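Local coordinates for protein putative hydrolase (Acinetobacter sp. NBRC 100985, PDB 4XUK) that probably hydrolyses organophosphates and lactones at a two-zinc centre, as a member of the metallo-beta-lactamase superfamily, at residues A[227-230]-A[231-234]; A[237-240]-A[241-244]. The protein carries 2 engineered substitutions. All coordinates share one frame; numbering follows the deposited sequence.

Overall arrangement
Both contacts are local: contact 1 is a beta turn, contact 2 the capped start of a helix, both on the one connection from helix 225-228 to helix 240-257, and they follow each other in series without nesting or crossing. Coming from the N terminus, contact 1 closes first: the chain leaves the short helix and 229-232 folds into a tight beta turn. A few residues later contact 2 closes, where 237-239 leads into helix 240-257 and caps its first turn. Their centres lie 11 Å apart, and Ala233 packs on Pro240 and Val244 of contact 2. Together they tie the short helix 225-228 to the start of the long helix; contact 2 lies near the zinc site.

Contact 1 (A[227-230]-A[231-234]); sequences FDRP and ETAI
Two donors of Thr232 converge on the carbonyl oxygen of Arg229. The amide, Thr232 N, lies 3.0 Å from Arg229 O and closes a type I beta turn over Pro230 and Glu231; the hydroxyl, Thr232 OG1, reaches Arg229 O at 2.7 Å. The hydroxyl lies in the carbonyl plane, on a lone pair, whereas the amide is tilted 35° from that plane. With chi1 at -52°, OG1 sits beside the threonine's own backbone N, which lets one residue grip the same oxygen twice. The hydroxyl also lies against the arginine side chain, Thr232 OG1 to Arg229 CG being 3.3 Å.

Proline suits the second place of the turn because its ring holds phi near the -60° needed there. Glu231 takes the third with an exposed side chain, its carboxylate less surely placed. The guanidinium of Arg229 is held elsewhere, Arg229 NH2 bonding to Gln38 OE1, and Arg247 NH1 donates to Pro230 O.

The turn follows directly on helix 225-228, which Arg229 is the first residue to leave. Pro230 rests on Leu248 of helix 240-257, Thr232 packs on Val225, and Ala233 covers the beginning of the long helix.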
loop_
_atom_site.group_PDB
_atom_site.type_symbol
_atom_site.label_atom_id
_atom_site.label_comp_id
_atom_site.label_asym_id
_atom_site.label_seq_id
_atom_site.Cartn_x
_atom_site.Cartn_y
_atom_site.Cartn_z
ATOM N N PHE A 227 1.110 -10.686 -13.536
ATOM C CA PHE A 227 1.512 -9.442 -14.183
ATOM C C PHE A 227 2.791 -9.637 -15.006
ATOM O O PHE A 227 2.842 -9.227 -16.167
ATOM C CB PHE A 227 1.636 -8.287 -13.175
ATOM C CG PHE A 227 0.321 -7.584 -12.902
ATOM C CD1 PHE A 227 -0.654 -8.189 -12.116
ATOM C CD2 PHE A 227 0.055 -6.335 -13.451
ATOM C CE1 PHE A 227 -1.869 -7.556 -11.869
ATOM C CE2 PHE A 227 -1.166 -5.690 -13.206
ATOM C CZ PHE A 227 -2.122 -6.308 -12.412
ATOM N N ASP A 228 3.811 -10.263 -14.425
ATOM C CA ASP A 228 5.023 -10.585 -15.182
ATOM C C ASP A 228 4.718 -11.595 -16.290
ATOM O O ASP A 228 5.295 -11.524 -17.375
ATOM C CB ASP A 228 6.108 -11.155 -14.253
ATOM C CG ASP A 228 6.686 -10.118 -13.307
ATOM O OD1 ASP A 228 6.022 -9.086 -13.057
ATOM O OD2 ASP A 228 7.808 -10.341 -12.794
ATOM N N ARG A 229 3.813 -12.532 -16.014
ATOM C CA ARG A 229 3.421 -13.531 -16.999
ATOM C C ARG A 229 1.898 -13.587 -17.133
ATOM O O ARG A 229 1.267 -14.534 -16.662
ATOM C CB ARG A 229 3.959 -14.898 -16.586
ATOM C CG ARG A 229 3.994 -15.904 -17.720
ATOM C CD ARG A 229 5.288 -15.768 -18.514
ATOM N NE ARG A 229 6.425 -16.145 -17.689
ATOM C CZ ARG A 229 7.088 -17.293 -17.808
ATOM N NH1 ARG A 229 6.749 -18.176 -18.744
ATOM N NH2 ARG A 229 8.103 -17.548 -16.995
ATOM N N PRO A 230 1.300 -12.584 -17.803
ATOM C CA PRO A 230 -0.163 -12.459 -17.825
ATOM C C PRO A 230 -0.883 -13.643 -18.484
ATOM O O PRO A 230 -2.082 -13.799 -18.273
ATOM C CB PRO A 230 -0.397 -11.179 -18.639
ATOM C CG PRO A 230 0.827 -10.999 -19.456
ATOM C CD PRO A 230 1.953 -11.529 -18.601
ATOM N N GLU A 231 -0.184 -14.461 -19.238
ATOM C CA GLU A 231 -0.735 -15.667 -19.855
ATOM C C GLU A 231 -0.990 -16.808 -18.884
ATOM O O GLU A 231 -1.536 -17.772 -19.229
ATOM C CB GLU A 231 0.144 -16.102 -21.009
ATOM C CG GLU A 231 1.481 -16.597 -20.564
ATOM C CD GLU A 231 2.594 -15.541 -20.539
ATOM O OE1 GLU A 231 3.714 -15.936 -20.857
ATOM O OE2 GLU A 231 2.385 -14.377 -20.190
ATOM N N THR A 232 -0.635 -16.617 -17.637
ATOM C CA THR A 232 -0.768 -17.654 -16.615
ATOM C C THR A 232 -2.191 -17.756 -16.059
ATOM O O THR A 232 -2.674 -16.840 -15.398
ATOM C CB THR A 232 0.181 -17.363 -15.429
ATOM O OG1 THR A 232 1.516 -17.150 -15.915
ATOM C CG2 THR A 232 0.167 -18.509 -14.423
ATOM N N ALA A 233 -2.861 -18.876 -16.302
ATOM C CA ALA A 233 -4.187 -19.079 -15.732
ATOM C C ALA A 233 -4.094 -19.517 -14.266
ATOM O O ALA A 233 -3.006 -19.808 -13.754
ATOM C CB ALA A 233 -4.965 -20.093 -16.555
ATOM N N ILE A 234 -5.234 -19.559 -13.584
ATOM C CA ILE A 234 -5.265 -20.089 -12.226
ATOM C C ILE A 234 -6.349 -21.154 -12.149
ATOM O O ILE A 234 -7.313 -21.117 -12.926
ATOM C CB ILE A 234 -5.481 -18.965 -11.177
ATOM C CG1 ILE A 234 -5.197 -19.484 -9.764
ATOM C CG2 ILE A 234 -6.875 -18.349 -11.319
ATOM C CD1 ILE A 234 -5.019 -18.386 -8.735
#

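Contact 2 (A[237-240]-A[241-244]); sequences DIDP and KKAV
Asp239 caps the start of helix 240-257 through its carboxylate: OD1 accepts from Lys242 N at 3.1 Å, with an almost straight N-H (174°) that meets the oxygen from above the carboxylate plane. Chi1 of -175° sets CG opposite the residue's own N and brings the acid round to the helix start. Aspartate suits this N-cap: its short side chain reaches an amide that has no carbonyl a turn earlier in the helix to accept it, and its negative charge probably interacts favourably with the helix dipole. The same carboxylate lies against the side chain of Lys242, where Asp239 CG is 3.4 Å from Lys242 CB.

Backbone bonds take over from there. Ala243 N donates to Asp239 O at 2.9 Å, and Val244 N to Pro240 O at 3.0 Å, the first turn's regular pattern. Pro240 fits the first helical position because it has no N-H to be satisfied, and its ring favours helical phi.

Asp237 packs on the first turn of the helix, its OD2 3.5 Å from Ala243 CB; the small alanine methyl probably lets the acid pack this close. Both its oxygens have partners: OD1 accepts from His197 ND1, and OD2 forms a weak bond with Ile234 N.

His197 is a zinc ligand, so Asp237 is a second-shell residue that probably orients the imidazole, its side chain being about 7 Å from a zinc ion. The contact thus joins an aspartate N-cap, with proline next to it, to the edge of the dinuclear metal site of the metallo-beta-lactamase fold.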
loop_
_atom_site.group_PDB
_atom_site.type_symbol
_atom_site.label_atom_id
_atom_site.label_comp_id
_atom_site.label_asym_id
_atom_site.label_seq_id
_atom_site.Cartn_x
_atom_site.Cartn_y
_atom_site.Cartn_z
ATOM N N ASP A 237 -10.222 -20.555 -12.314
ATOM C CA ASP A 237 -10.907 -20.229 -13.561
ATOM C C ASP A 237 -11.742 -21.426 -14.022
ATOM O O ASP A 237 -11.245 -22.547 -14.067
ATOM C CB ASP A 237 -9.891 -19.866 -14.659
ATOM C CG ASP A 237 -9.158 -18.570 -14.380
ATOM O OD1 ASP A 237 -9.690 -17.717 -13.637
ATOM O OD2 ASP A 237 -8.042 -18.383 -14.916
ATOM N N ILE A 238 -13.011 -21.201 -14.353
ATOM C CA ILE A 238 -13.837 -22.296 -14.888
ATOM C C ILE A 238 -13.442 -22.584 -16.340
ATOM O O ILE A 238 -13.349 -23.751 -16.764
ATOM C CB ILE A 238 -15.352 -22.002 -14.759
ATOM C CG1 ILE A 238 -15.768 -22.043 -13.282
ATOM C CG2 ILE A 238 -16.164 -23.023 -15.552
ATOM C CD1 ILE A 238 -17.162 -21.559 -13.011
ATOM N N ASP A 239 -13.196 -21.526 -17.103
ATOM C CA ASP A 239 -12.608 -21.687 -18.434
ATOM C C ASP A 239 -11.291 -20.920 -18.465
ATOM O O ASP A 239 -11.272 -19.720 -18.760
ATOM C CB ASP A 239 -13.560 -21.161 -19.509
ATOM C CG ASP A 239 -13.061 -21.418 -20.934
ATOM O OD1 ASP A 239 -11.842 -21.577 -21.159
ATOM O OD2 ASP A 239 -13.909 -21.438 -21.848
ATOM N N PRO A 240 -10.181 -21.609 -18.152
ATOM C CA PRO A 240 -8.872 -20.948 -18.065
ATOM C C PRO A 240 -8.406 -20.312 -19.370
ATOM O O PRO A 240 -7.786 -19.249 -19.332
ATOM C CB PRO A 240 -7.922 -22.083 -17.652
ATOM C CG PRO A 240 -8.700 -23.357 -17.817
ATOM C CD PRO A 240 -10.137 -22.991 -17.646
ATOM N N LYS A 241 -8.678 -20.942 -20.487
ATOM C CA LYS A 241 -8.295 -20.366 -21.729
ATOM C C LYS A 241 -8.980 -19.056 -22.006
ATOM O O LYS A 241 -8.358 -18.124 -22.364
ATOM C CB LYS A 241 -8.495 -21.316 -22.896
ATOM C CG LYS A 241 -7.242 -21.489 -23.708
ATOM C CD LYS A 241 -6.039 -21.935 -22.859
ATOM C CE LYS A 241 -5.313 -20.821 -22.069
ATOM N NZ LYS A 241 -4.163 -20.201 -22.695
ATOM N N LYS A 242 -10.278 -19.032 -21.846
ATOM C CA LYS A 242 -11.087 -17.841 -22.032
ATOM C C LYS A 242 -10.683 -16.752 -21.019
ATOM O O LYS A 242 -10.674 -15.564 -21.342
ATOM C CB LYS A 242 -12.564 -18.230 -21.883
ATOM C CG LYS A 242 -13.567 -17.095 -21.918
ATOM C CD LYS A 242 -13.812 -16.594 -23.321
ATOM C CE LYS A 242 -15.146 -15.853 -23.413
ATOM N NZ LYS A 242 -16.313 -16.792 -23.491
ATOM N N ALA A 243 -10.349 -17.155 -19.796
ATOM C CA ALA A 243 -9.976 -16.184 -18.749
ATOM C C ALA A 243 -8.641 -15.517 -19.050
ATOM O O ALA A 243 -8.438 -14.329 -18.741
ATOM C CB ALA A 243 -9.943 -16.848 -17.385
ATOM N N VAL A 244 -7.721 -16.280 -19.637
ATOM C CA VAL A 244 -6.455 -15.708 -20.096
ATOM C C VAL A 244 -6.705 -14.717 -21.225
ATOM O O VAL A 244 -6.168 -13.606 -21.214
ATOM C CB VAL A 244 -5.469 -16.814 -20.554
ATOM C CG1 VAL A 244 -4.297 -16.218 -21.309
ATOM C CG2 VAL A 244 -4.975 -17.606 -19.355
#